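Formyltransferase (PDB 4NV1) belongs to the formyltransferase family, with a mixed-sheet core, and holds dTDP-4-amino-4,6-dideoxyglucose in a pocket formed partly by loops and by C-terminal residues. Local coordinates at residues A[30-35]-A[66-71]; A[55-60]-A[79-84]. One frame throughout, in Å; residues are numbered along the deposited sequence.

Interaction 1 (A[30-35]-A[66-71]); sequences QVDYFC and GKYDLG
Asp32 and Phe34 of strand 29-35 point their CB atoms at Tyr68, in the loop leading into strand 70-74, across a backbone gap that measures 9.2 Å from Asp32 CA to Tyr68 CA and leaves the contact to side chains. Strand 4-9 lies between the two strands in the sheet, which accounts for the gap. Tyr68 spans it because its CG stands anti to its own carbonyl carbon (chi1 -65°), sending the ring across to strand 29-35 with the hydroxyl leading. Two side chains of that strand receive it. The Asp32 side chain crosses the phenol at about a right angle, its carboxylate plane turned 87° from the ring, and Asp32 CB comes within 3.4 Å of Tyr68 OH. The closer approach of the carboxylate itself is implausibly short in the model, so the exact pairing there remains doubtful. Phe34 comes from the opposite direction to Tyr68: Tyr68 OH meets the rim of its ring near the ring plane, 3.9 Å from Phe34 CZ, while Phe34 CE1 lies 4.5 Å from Tyr68 CZ in an oblique approach. Phe7 of strand 4-9 meets the Tyr68 ring edge-to-face and also touches Phe34. The result is a partly exposed surface patch in which Tyr68 OH is bordered by the Asp32 side chain and the Phe34 rim; Lys5, in a long and weak ion pair with Asp32, may partly offset its negative charge.

Interaction 2 (A[55-60]-A[79-84]); sequences IDMKKN and LFPAKL
Asp56 OD2, one residue ahead of the Met57 that reaches segment 79-84, accepts the N-H of Lys59 at 2.7 Å from N to OD2, nearly straight at 175° and from above the carboxylate plane. This is an N-cap bond for helix 57-60, and Asn60 N bonds to Asp56 O in the first turn. Gln78, just before Leu79, bonds through its side-chain amide to Ile55 O and Met57 N. The apolar contact itself converges on Met57 CE. Bends at chi2 (-70°) and chi3 (-50°) fold the thioether so that this methyl lies over one face of Phe80, 4.2 Å from Met57 CE to the ring centroid, a CH-pi contact set off toward the rim. Met57 SD stands obliquely to the same ring. Leu84 CD2 approaches Met57 CE to 3.7 Å, and Pro81 CD lies 3.9 Å from the same methyl. Pro81, at the N-cap position of helix 82-87, also brings CG to 3.2 Å from Met57 O. The Met-aromatic contact thus packs the first residue of helix 57-60 on the loop entering helix 82-87, with Leu84 adding the helix itself; that helix belongs to the beta-alpha-beta crossover between adjacent parallel strands 70-74 and 89-94 of a Rossmann-like sheet.

The segments alternate along the chain, 30-35, 55-60, 66-71 and 79-84, so the two contacts cross along the chain; their centres are 13 Å apart. They touch directly where Ile55 CG2 packs 3.7 Å from Cys35 O and 3.8 Å from Phe34 CB, near the C-terminal end of segment 30-35. Phe7 of strand 4-9 gives a second route: it touches Phe34 and Tyr68 in interaction 1 and Leu84 in interaction 2. Interaction 2 is the nearer to the bound dTDP-4-amino-4,6-dideoxyglucose: the Leu79 side chain is about 8 Å from it, and the pocket residues His75, Ser76 and Lys77 lie just upstream, whereas the Phe34 side chain is about 13 Å away.

Interaction 1 (A[30-35]-A[66-71])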
loop_
_atom_site.group_PDB
_atom_site.type_symbol
_atom_site.label_atom_id
_atom_site.label_comp_id
_atom_site.label_asym_id
_atom_site.label_seq_id
_atom_site.Cartn_x
_atom_site.Cartn_y
_atom_site.Cartn_z
ATOM N N GLN A 30 21.739 1.855 40.613
ATOM C CA GLN A 30 22.572 0.933 39.847
ATOM C C GLN A 30 21.619 0.095 39.039
ATOM O O GLN A 30 20.580 -0.302 39.539
ATOM C CB GLN A 30 23.433 0.018 40.761
ATOM C CG GLN A 30 23.958 0.689 42.042
ATOM C CD GLN A 30 24.902 -0.199 42.859
ATOM O OE1 GLN A 30 24.747 -0.350 44.072
ATOM N NE2 GLN A 30 25.861 -0.814 42.181
ATOM N N VAL A 31 21.957 -0.249 37.808
ATOM C CA VAL A 31 20.979 -0.987 37.014
ATOM C C VAL A 31 21.658 -2.049 36.144
ATOM O O VAL A 31 22.551 -1.671 35.408
ATOM C CB VAL A 31 20.139 0.001 36.160
ATOM C CG1 VAL A 31 20.988 1.039 35.450
ATOM C CG2 VAL A 31 19.389 -0.731 35.085
ATOM N N ASP A 32 21.223 -3.310 36.202
ATOM C CA ASP A 32 21.539 -4.313 35.184
ATOM C C ASP A 32 20.416 -4.517 34.180
ATOM O O ASP A 32 19.253 -4.561 34.548
ATOM C CB ASP A 32 21.824 -5.671 35.835
ATOM C CG ASP A 32 22.892 -5.571 36.909
ATOM O OD1 ASP A 32 23.777 -4.731 36.703
ATOM O OD2 ASP A 32 22.806 -6.216 37.976
ATOM N N TYR A 33 20.774 -4.720 32.914
ATOM C CA TYR A 33 19.817 -4.900 31.840
ATOM C C TYR A 33 19.904 -6.306 31.296
ATOM O O TYR A 33 20.989 -6.792 30.945
ATOM C CB TYR A 33 20.115 -3.917 30.705
ATOM C CG TYR A 33 19.937 -2.473 31.028
ATOM C CD1 TYR A 33 20.996 -1.712 31.467
ATOM C CD2 TYR A 33 18.694 -1.831 30.870
ATOM C CE1 TYR A 33 20.860 -0.369 31.773
ATOM C CE2 TYR A 33 18.570 -0.478 31.161
ATOM C CZ TYR A 33 19.636 0.258 31.630
ATOM O OH TYR A 33 19.504 1.612 31.975
ATOM N N PHE A 34 18.756 -6.944 31.157
ATOM C CA PHE A 34 18.645 -8.244 30.536
ATOM C C PHE A 34 17.686 -8.200 29.359
ATOM O O PHE A 34 16.749 -7.400 29.271
ATOM C CB PHE A 34 18.081 -9.260 31.511
ATOM C CG PHE A 34 18.834 -9.337 32.803
ATOM C CD1 PHE A 34 18.440 -8.584 33.904
ATOM C CD2 PHE A 34 19.929 -10.200 32.938
ATOM C CE1 PHE A 34 19.120 -8.667 35.125
ATOM C CE2 PHE A 34 20.595 -10.305 34.166
ATOM C CZ PHE A 34 20.182 -9.531 35.263
ATOM N N CYS A 35 17.915 -9.155 28.481
ATOM C CA CYS A 35 17.117 -9.377 27.296
ATOM C C CYS A 35 16.895 -10.872 27.170
ATOM O O CYS A 35 17.209 -11.634 28.080
ATOM C CB CYS A 35 17.885 -8.842 26.104
ATOM S SG CYS A 35 19.327 -9.830 25.659
ATOM N N GLY A 66 16.132 -11.025 45.665
ATOM C CA GLY A 66 17.114 -10.774 46.710
ATOM C C GLY A 66 18.312 -9.945 46.298
ATOM O O GLY A 66 18.999 -9.441 47.170
ATOM N N LYS A 67 18.513 -9.751 44.996
ATOM C CA LYS A 67 19.599 -8.934 44.459
ATOM C C LYS A 67 19.162 -7.535 44.014
ATOM O O LYS A 67 20.007 -6.667 43.840
ATOM C CB LYS A 67 20.171 -9.669 43.262
ATOM C CG LYS A 67 20.606 -11.063 43.679
ATOM C CD LYS A 67 20.682 -12.014 42.506
ATOM C CE LYS A 67 22.098 -12.450 42.196
ATOM N NZ LYS A 67 22.058 -13.079 40.848
ATOM N N TYR A 68 17.866 -7.295 43.822
ATOM C CA TYR A 68 17.420 -6.008 43.269
ATOM C C TYR A 68 16.301 -5.400 44.130
ATOM O O TYR A 68 15.585 -6.130 44.776
ATOM C CB TYR A 68 16.912 -6.236 41.848
ATOM C CG TYR A 68 18.018 -6.681 40.928
ATOM C CD1 TYR A 68 18.912 -5.750 40.453
ATOM C CD2 TYR A 68 18.221 -8.008 40.606
ATOM C CE1 TYR A 68 19.943 -6.116 39.644
ATOM C CE2 TYR A 68 19.267 -8.374 39.757
ATOM C CZ TYR A 68 20.135 -7.410 39.320
ATOM O OH TYR A 68 21.234 -7.627 38.514
ATOM N N ASP A 69 16.100 -4.098 44.080
ATOM C CA ASP A 69 15.017 -3.430 44.821
ATOM C C ASP A 69 13.750 -3.228 43.970
ATOM O O ASP A 69 12.650 -2.934 44.452
ATOM C CB ASP A 69 15.478 -2.027 45.157
ATOM C CG ASP A 69 16.540 -1.980 46.220
ATOM O OD1 ASP A 69 17.539 -1.225 46.057
ATOM O OD2 ASP A 69 16.386 -2.715 47.207
ATOM N N LEU A 70 13.959 -3.236 42.668
ATOM C CA LEU A 70 13.013 -2.770 41.670
ATOM C C LEU A 70 13.281 -3.511 40.384
ATOM O O LEU A 70 14.433 -3.665 40.004
ATOM C CB LEU A 70 13.263 -1.274 41.502
ATOM C CG LEU A 70 12.451 -0.418 40.559
ATOM C CD1 LEU A 70 10.979 -0.729 40.825
ATOM C CD2 LEU A 70 12.825 1.038 40.827
ATOM N N GLY A 71 12.254 -4.010 39.729
ATOM C CA GLY A 71 12.351 -4.481 38.363
ATOM C C GLY A 71 11.393 -3.815 37.381
ATOM O O GLY A 71 10.256 -3.435 37.743
#

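Interaction 2 (A[55-60]-A[79-84])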
loop_
_atom_site.group_PDB
_atom_site.type_symbol
_atom_site.label_atom_id
_atom_site.label_comp_id
_atom_site.label_asym_id
_atom_site.label_seq_id
_atom_site.Cartn_x
_atom_site.Cartn_y
_atom_site.Cartn_z
ATOM N N ILE A 55 18.754 -13.924 29.426
ATOM C CA ILE A 55 18.321 -14.624 30.614
ATOM C C ILE A 55 17.077 -15.392 30.256
ATOM O O ILE A 55 16.234 -14.937 29.474
ATOM C CB ILE A 55 17.990 -13.652 31.778
ATOM C CG1 ILE A 55 17.641 -14.377 33.058
ATOM C CG2 ILE A 55 16.754 -12.795 31.529
ATOM C CD1 ILE A 55 17.894 -13.498 34.268
ATOM N N ASP A 56 16.938 -16.540 30.890
ATOM C CA ASP A 56 15.754 -17.351 30.784
ATOM C C ASP A 56 14.983 -16.991 32.037
ATOM O O ASP A 56 15.366 -17.407 33.132
ATOM C CB ASP A 56 16.150 -18.833 30.768
ATOM C CG ASP A 56 14.975 -19.745 30.503
ATOM O OD1 ASP A 56 15.091 -20.532 29.539
ATOM O OD2 ASP A 56 13.957 -19.662 31.232
ATOM N N MET A 57 13.923 -16.201 31.883
ATOM C CA MET A 57 13.171 -15.780 33.041
ATOM C C MET A 57 12.364 -16.963 33.521
ATOM O O MET A 57 12.070 -17.040 34.719
ATOM C CB MET A 57 12.214 -14.612 32.742
ATOM C CG MET A 57 12.899 -13.294 32.452
ATOM S SD MET A 57 13.728 -12.480 33.840
ATOM C CE MET A 57 12.420 -12.524 35.039
ATOM N N LYS A 58 11.984 -17.869 32.622
ATOM C CA LYS A 58 11.114 -18.976 33.043
ATOM C C LYS A 58 11.814 -19.883 34.048
ATOM O O LYS A 58 11.237 -20.240 35.096
ATOM C CB LYS A 58 10.656 -19.833 31.872
ATOM C CG LYS A 58 9.440 -20.688 32.221
ATOM C CD LYS A 58 9.191 -21.777 31.186
ATOM C CE LYS A 58 9.040 -21.207 29.787
ATOM N NZ LYS A 58 8.010 -20.130 29.819
ATOM N N LYS A 59 13.040 -20.250 33.668
ATOM C CA LYS A 59 13.959 -21.008 34.503
ATOM C C LYS A 59 14.303 -20.241 35.770
ATOM O O LYS A 59 13.991 -20.692 36.862
ATOM C CB LYS A 59 15.301 -21.216 33.799
ATOM C CG LYS A 59 15.459 -22.376 32.825
ATOM C CD LYS A 59 16.914 -22.408 32.350
ATOM C CE LYS A 59 17.297 -23.664 31.590
ATOM N NZ LYS A 59 17.301 -24.840 32.498
ATOM N N ASN A 60 14.938 -19.084 35.575
ATOM C CA ASN A 60 15.878 -18.456 36.510
ATOM C C ASN A 60 15.473 -17.056 37.011
ATOM O O ASN A 60 16.245 -16.341 37.653
ATOM C CB ASN A 60 17.218 -18.314 35.775
ATOM C CG ASN A 60 17.820 -19.656 35.396
ATOM O OD1 ASN A 60 17.703 -20.614 36.144
ATOM N ND2 ASN A 60 18.454 -19.733 34.239
ATOM N N LEU A 79 7.609 -13.428 30.278
ATOM C CA LEU A 79 6.854 -13.159 31.499
ATOM C C LEU A 79 7.594 -13.575 32.768
ATOM O O LEU A 79 8.256 -14.628 32.831
ATOM C CB LEU A 79 5.560 -13.945 31.475
ATOM C CG LEU A 79 4.789 -13.740 30.162
ATOM C CD1 LEU A 79 3.832 -14.904 29.935
ATOM C CD2 LEU A 79 4.109 -12.374 30.157
ATOM N N PHE A 80 7.415 -12.733 33.787
ATOM C CA PHE A 80 8.173 -12.785 35.015
ATOM C C PHE A 80 7.476 -13.844 35.854
ATOM O O PHE A 80 6.246 -13.906 35.876
ATOM C CB PHE A 80 8.116 -11.441 35.768
ATOM C CG PHE A 80 9.000 -10.325 35.252
ATOM C CD1 PHE A 80 9.465 -10.245 33.954
ATOM C CD2 PHE A 80 9.294 -9.286 36.097
ATOM C CE1 PHE A 80 10.251 -9.177 33.532
ATOM C CE2 PHE A 80 10.035 -8.210 35.691
ATOM C CZ PHE A 80 10.537 -8.163 34.403
ATOM N N PRO A 81 8.247 -14.700 36.541
ATOM C CA PRO A 81 7.688 -15.685 37.466
ATOM C C PRO A 81 6.877 -15.098 38.606
ATOM O O PRO A 81 7.095 -13.968 38.991
ATOM C CB PRO A 81 8.923 -16.378 38.036
ATOM C CG PRO A 81 9.910 -16.288 36.922
ATOM C CD PRO A 81 9.604 -15.059 36.098
ATOM N N ALA A 82 5.962 -15.868 39.180
ATOM C CA ALA A 82 5.050 -15.314 40.168
ATOM C C ALA A 82 5.788 -14.821 41.394
ATOM O O ALA A 82 5.484 -13.769 41.902
ATOM C CB ALA A 82 3.980 -16.322 40.557
ATOM N N LYS A 83 6.780 -15.565 41.861
ATOM C CA LYS A 83 7.348 -15.294 43.168
ATOM C C LYS A 83 8.338 -14.152 43.021
ATOM O O LYS A 83 8.593 -13.403 43.975
ATOM C CB LYS A 83 8.066 -16.548 43.679
ATOM C CG LYS A 83 7.465 -17.833 43.134
ATOM C CD LYS A 83 7.582 -18.987 44.115
ATOM C CE LYS A 83 6.391 -19.930 44.000
ATOM N NZ LYS A 83 6.480 -20.997 45.036
ATOM N N LEU A 84 8.904 -14.001 41.822
ATOM C CA LEU A 84 9.685 -12.776 41.583
ATOM C C LEU A 84 8.777 -11.541 41.770
ATOM O O LEU A 84 9.029 -10.675 42.565
ATOM C CB LEU A 84 10.236 -12.789 40.179
ATOM C CG LEU A 84 11.072 -11.542 39.913
ATOM C CD1 LEU A 84 12.297 -11.288 40.780
ATOM C CD2 LEU A 84 11.458 -11.551 38.460
#